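Local coordinates for peptidoglycan hydrolase FlgJ (Sphingomonas sp. A1, PDB 2ZYC), which probably hydrolyses peptidoglycan in the periplasm so that the flagellar rod can be assembled, this chain being its C-terminal family 73 glycosidase part, at residues G59-G64 and R85-D90. The protein carries 2 engineered substitutions. Sequence-based numbering, arbitrary orientation.
Sequences GSNWTG and RFRAYD
Arg87 NH2 and Asn61 OD1 share one water. The water accepts from Arg87 NH2 at 2.9 Å and from Gly59 N, and donates to Asn61 OD1 at 2.6 Å. No direct hydrogen bond joins the two segments. Gly59 to Trp62 form a type I turn, closed by Trp62 N to Gly59 O at 3.1 Å. Trp62 CG, anti to the backbone N (chi1 176°), starts the indole toward strand 82-88. The extended Arg87 chain runs its methylenes across one indole face. Its CD sits 3.7 Å from the centroid of the Trp62 six-membered ring, a CH-pi contact. The guanidinium follows on the same side, just past the rim at CE3, its plane 16° from the indole's. Trp62 CH2 meets Tyr89 CE1 at 3.6 Å, the ring planes 73° apart. Trp62 NE1 donates to Lys65 O. An alanine in place of Trp62 would probably leave the Arg87 methylenes uncovered, Lys65 O without this donor and a gap beside Tyr89. Asp98 OD2 takes both Arg87 NH1, as a salt bridge, and Tyr89 OH; Lys57 O takes Arg87 NE. CH-pi and apolar contacts and a bridging water thus fasten the loop onto the two-stranded antiparallel sheet of this lysozyme-clan domain, while Asp98 probably balances the arginine charge.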
ATOM      1  N   GLY A  59      -6.983  12.730  -9.133  1.00 11.29           N
ATOM      2  CA  GLY A  59      -6.686  13.825 -10.061  1.00 11.80           C
ATOM      3  C   GLY A  59      -7.676  13.916 -11.208  1.00 11.66           C
ATOM      4  O   GLY A  59      -8.772  13.354 -11.146  1.00 11.83           O
ATOM      5  N   SER A  60      -7.280  14.624 -12.264  0.50 11.42           N
ATOM      6  CA  SER A  60      -8.137  14.856 -13.425  0.50 11.21           C
ATOM      7  C   SER A  60      -8.502  13.589 -14.205  0.50 11.69           C
ATOM      8  O   SER A  60      -9.541  13.551 -14.860  0.50 11.87           O
ATOM      9  CB  SER A  60      -7.473  15.863 -14.369  0.50 10.98           C
ATOM     10  OG  SER A  60      -6.192  15.406 -14.746  0.50  8.35           O
ATOM     11  N   ASN A  61      -7.652  12.564 -14.139  1.00 11.93           N
ATOM     12  CA  ASN A  61      -7.908  11.303 -14.848  1.00 13.13           C
ATOM     13  C   ASN A  61      -8.713  10.297 -14.010  1.00 13.62           C
ATOM     14  O   ASN A  61      -8.888   9.147 -14.419  1.00 14.31           O
ATOM     15  CB  ASN A  61      -6.589  10.674 -15.318  1.00 13.18           C
ATOM     16  CG  ASN A  61      -5.752  10.155 -14.158  1.00 14.44           C
ATOM     17  OD1 ASN A  61      -6.001  10.504 -13.013  1.00 16.49           O
ATOM     18  ND2 ASN A  61      -4.749   9.333 -14.454  1.00 15.81           N
ATOM     19  N   TRP A  62      -9.167  10.730 -12.833  1.00 14.09           N
ATOM     20  CA  TRP A  62     -10.017   9.900 -11.969  1.00 14.90           C
ATOM     21  C   TRP A  62     -11.477  10.351 -12.021  1.00 15.92           C
ATOM     22  O   TRP A  62     -11.795  11.485 -11.667  1.00 15.82           O
ATOM     23  CB  TRP A  62      -9.511   9.935 -10.521  1.00 14.63           C
ATOM     24  CG  TRP A  62     -10.372   9.183  -9.552  1.00 14.58           C
ATOM     25  CD1 TRP A  62     -11.276   9.717  -8.674  1.00 15.39           C
ATOM     26  CD2 TRP A  62     -10.399   7.766  -9.344  1.00 15.33           C
ATOM     27  NE1 TRP A  62     -11.879   8.719  -7.943  1.00 15.44           N
ATOM     28  CE2 TRP A  62     -11.359   7.510  -8.331  1.00 15.72           C
ATOM     29  CE3 TRP A  62      -9.720   6.684  -9.925  1.00 16.37           C
ATOM     30  CZ2 TRP A  62     -11.644   6.216  -7.880  1.00 16.08           C
ATOM     31  CZ3 TRP A  62     -10.007   5.390  -9.469  1.00 15.97           C
ATOM     32  CH2 TRP A  62     -10.960   5.178  -8.456  1.00 15.49           C
ATOM     33  N   THR A  63     -12.347   9.441 -12.446  1.00 17.40           N
ATOM     34  CA  THR A  63     -13.781   9.722 -12.563  1.00 18.81           C
ATOM     35  C   THR A  63     -14.589   8.845 -11.603  1.00 19.52           C
ATOM     36  O   THR A  63     -15.825   8.832 -11.648  1.00 20.00           O
ATOM     37  CB  THR A  63     -14.283   9.494 -14.000  1.00 18.77           C
ATOM     38  OG1 THR A  63     -14.004   8.144 -14.382  1.00 19.78           O
ATOM     39  CG2 THR A  63     -13.595  10.463 -14.975  1.00 19.93           C
ATOM     40  N   GLY A  64     -13.886   8.119 -10.737  1.00 19.39           N
ATOM     41  CA  GLY A  64     -14.534   7.301  -9.720  1.00 19.73           C
ATOM     42  C   GLY A  64     -15.029   8.122  -8.543  1.00 19.73           C
ATOM     43  O   GLY A  64     -15.082   9.358  -8.593  1.00 19.70           O
ATOM     44  N   ARG A  85      -8.176  15.871  -2.418  1.00 18.76           N
ATOM     45  CA  ARG A  85      -9.145  14.974  -3.030  1.00 17.76           C
ATOM     46  C   ARG A  85      -8.506  13.611  -3.237  1.00 16.67           C
ATOM     47  O   ARG A  85      -7.482  13.486  -3.920  1.00 15.41           O
ATOM     48  CB  ARG A  85      -9.667  15.544  -4.350  1.00 18.08           C
ATOM     49  CG  ARG A  85     -10.577  16.755  -4.137  1.00 19.58           C
ATOM     50  CD  ARG A  85     -10.850  17.507  -5.421  1.00 19.90           C
ATOM     51  NE  ARG A  85     -11.378  16.647  -6.473  1.00 22.90           N
ATOM     52  CZ  ARG A  85     -12.658  16.335  -6.637  1.00 24.58           C
ATOM     53  NH1 ARG A  85     -13.582  16.811  -5.808  1.00 26.43           N
ATOM     54  NH2 ARG A  85     -13.011  15.540  -7.641  1.00 25.59           N
ATOM     55  N   PHE A  86      -9.113  12.605  -2.615  1.00 15.43           N
ATOM     56  CA  PHE A  86      -8.611  11.236  -2.654  1.00 14.55           C
ATOM     57  C   PHE A  86      -9.565  10.305  -3.377  1.00 14.09           C
ATOM     58  O   PHE A  86     -10.781  10.495  -3.359  1.00 13.65           O
ATOM     59  CB  PHE A  86      -8.394  10.716  -1.229  1.00 14.74           C
ATOM     60  CG  PHE A  86      -7.277  11.391  -0.507  1.00 14.65           C
ATOM     61  CD1 PHE A  86      -5.958  10.979  -0.704  1.00 15.65           C
ATOM     62  CD2 PHE A  86      -7.535  12.442   0.372  1.00 14.65           C
ATOM     63  CE1 PHE A  86      -4.900  11.610  -0.031  1.00 16.26           C
ATOM     64  CE2 PHE A  86      -6.498  13.077   1.047  1.00 15.45           C
ATOM     65  CZ  PHE A  86      -5.170  12.661   0.845  1.00 16.40           C
ATOM     66  N   ARG A  87      -9.007   9.274  -4.000  1.00 12.94           N
ATOM     67  CA  ARG A  87      -9.823   8.227  -4.601  1.00 13.09           C
ATOM     68  C   ARG A  87     -10.558   7.451  -3.510  1.00 13.31           C
ATOM     69  O   ARG A  87     -10.060   7.323  -2.392  1.00 12.60           O
ATOM     70  CB  ARG A  87      -8.946   7.284  -5.422  1.00 12.61           C
ATOM     71  CG  ARG A  87      -8.134   8.012  -6.489  1.00 12.45           C
ATOM     72  CD  ARG A  87      -7.366   7.037  -7.380  1.00 11.46           C
ATOM     73  NE  ARG A  87      -6.514   7.754  -8.331  1.00 11.27           N
ATOM     74  CZ  ARG A  87      -5.864   7.186  -9.343  1.00 12.41           C
ATOM     75  NH1 ARG A  87      -5.969   5.890  -9.560  1.00 11.56           N
ATOM     76  NH2 ARG A  87      -5.104   7.923 -10.147  1.00 11.75           N
ATOM     77  N   ALA A  88     -11.751   6.969  -3.835  1.00 13.99           N
ATOM     78  CA  ALA A  88     -12.480   6.058  -2.944  1.00 14.53           C
ATOM     79  C   ALA A  88     -12.961   4.846  -3.720  1.00 15.31           C
ATOM     80  O   ALA A  88     -13.273   4.937  -4.920  1.00 15.63           O
ATOM     81  CB  ALA A  88     -13.648   6.771  -2.261  1.00 14.92           C
ATOM     82  N   TYR A  89     -13.028   3.712  -3.027  1.00 15.42           N
ATOM     83  CA  TYR A  89     -13.287   2.431  -3.667  1.00 16.45           C
ATOM     84  C   TYR A  89     -14.411   1.704  -2.933  1.00 17.89           C
ATOM     85  O   TYR A  89     -14.845   2.151  -1.877  1.00 18.01           O
ATOM     86  CB  TYR A  89     -12.024   1.572  -3.639  1.00 15.61           C
ATOM     87  CG  TYR A  89     -10.799   2.241  -4.222  1.00 15.00           C
ATOM     88  CD1 TYR A  89     -10.614   2.313  -5.606  1.00 14.67           C
ATOM     89  CD2 TYR A  89      -9.829   2.803  -3.387  1.00 15.24           C
ATOM     90  CE1 TYR A  89      -9.469   2.920  -6.150  1.00 14.30           C
ATOM     91  CE2 TYR A  89      -8.687   3.413  -3.912  1.00 14.02           C
ATOM     92  CZ  TYR A  89      -8.519   3.466  -5.294  1.00 12.88           C
ATOM     93  OH  TYR A  89      -7.390   4.067  -5.798  1.00 13.89           O
ATOM     94  N   ASP A  90     -14.853   0.580  -3.495  1.00 19.58           N
ATOM     95  CA  ASP A  90     -15.897  -0.246  -2.882  1.00 21.22           C
ATOM     96  C   ASP A  90     -15.336  -1.355  -1.986  1.00 21.38           C
ATOM     97  O   ASP A  90     -16.098  -2.003  -1.263  1.00 21.75           O
ATOM     98  CB  ASP A  90     -16.794  -0.877  -3.954  1.00 22.15           C
ATOM     99  CG  ASP A  90     -17.358   0.136  -4.936  1.00 25.15           C
ATOM    100  OD1 ASP A  90     -17.778   1.239  -4.514  1.00 28.54           O
ATOM    101  OD2 ASP A  90     -17.393  -0.188  -6.141  1.00 29.22           O
TER
HETATM  102  O   HOH W   1      -5.436  10.815 -10.452  1.00 14.16           O
HETATM  103  O   HOH W   2     -10.924  13.492  -9.482  1.00 22.04           O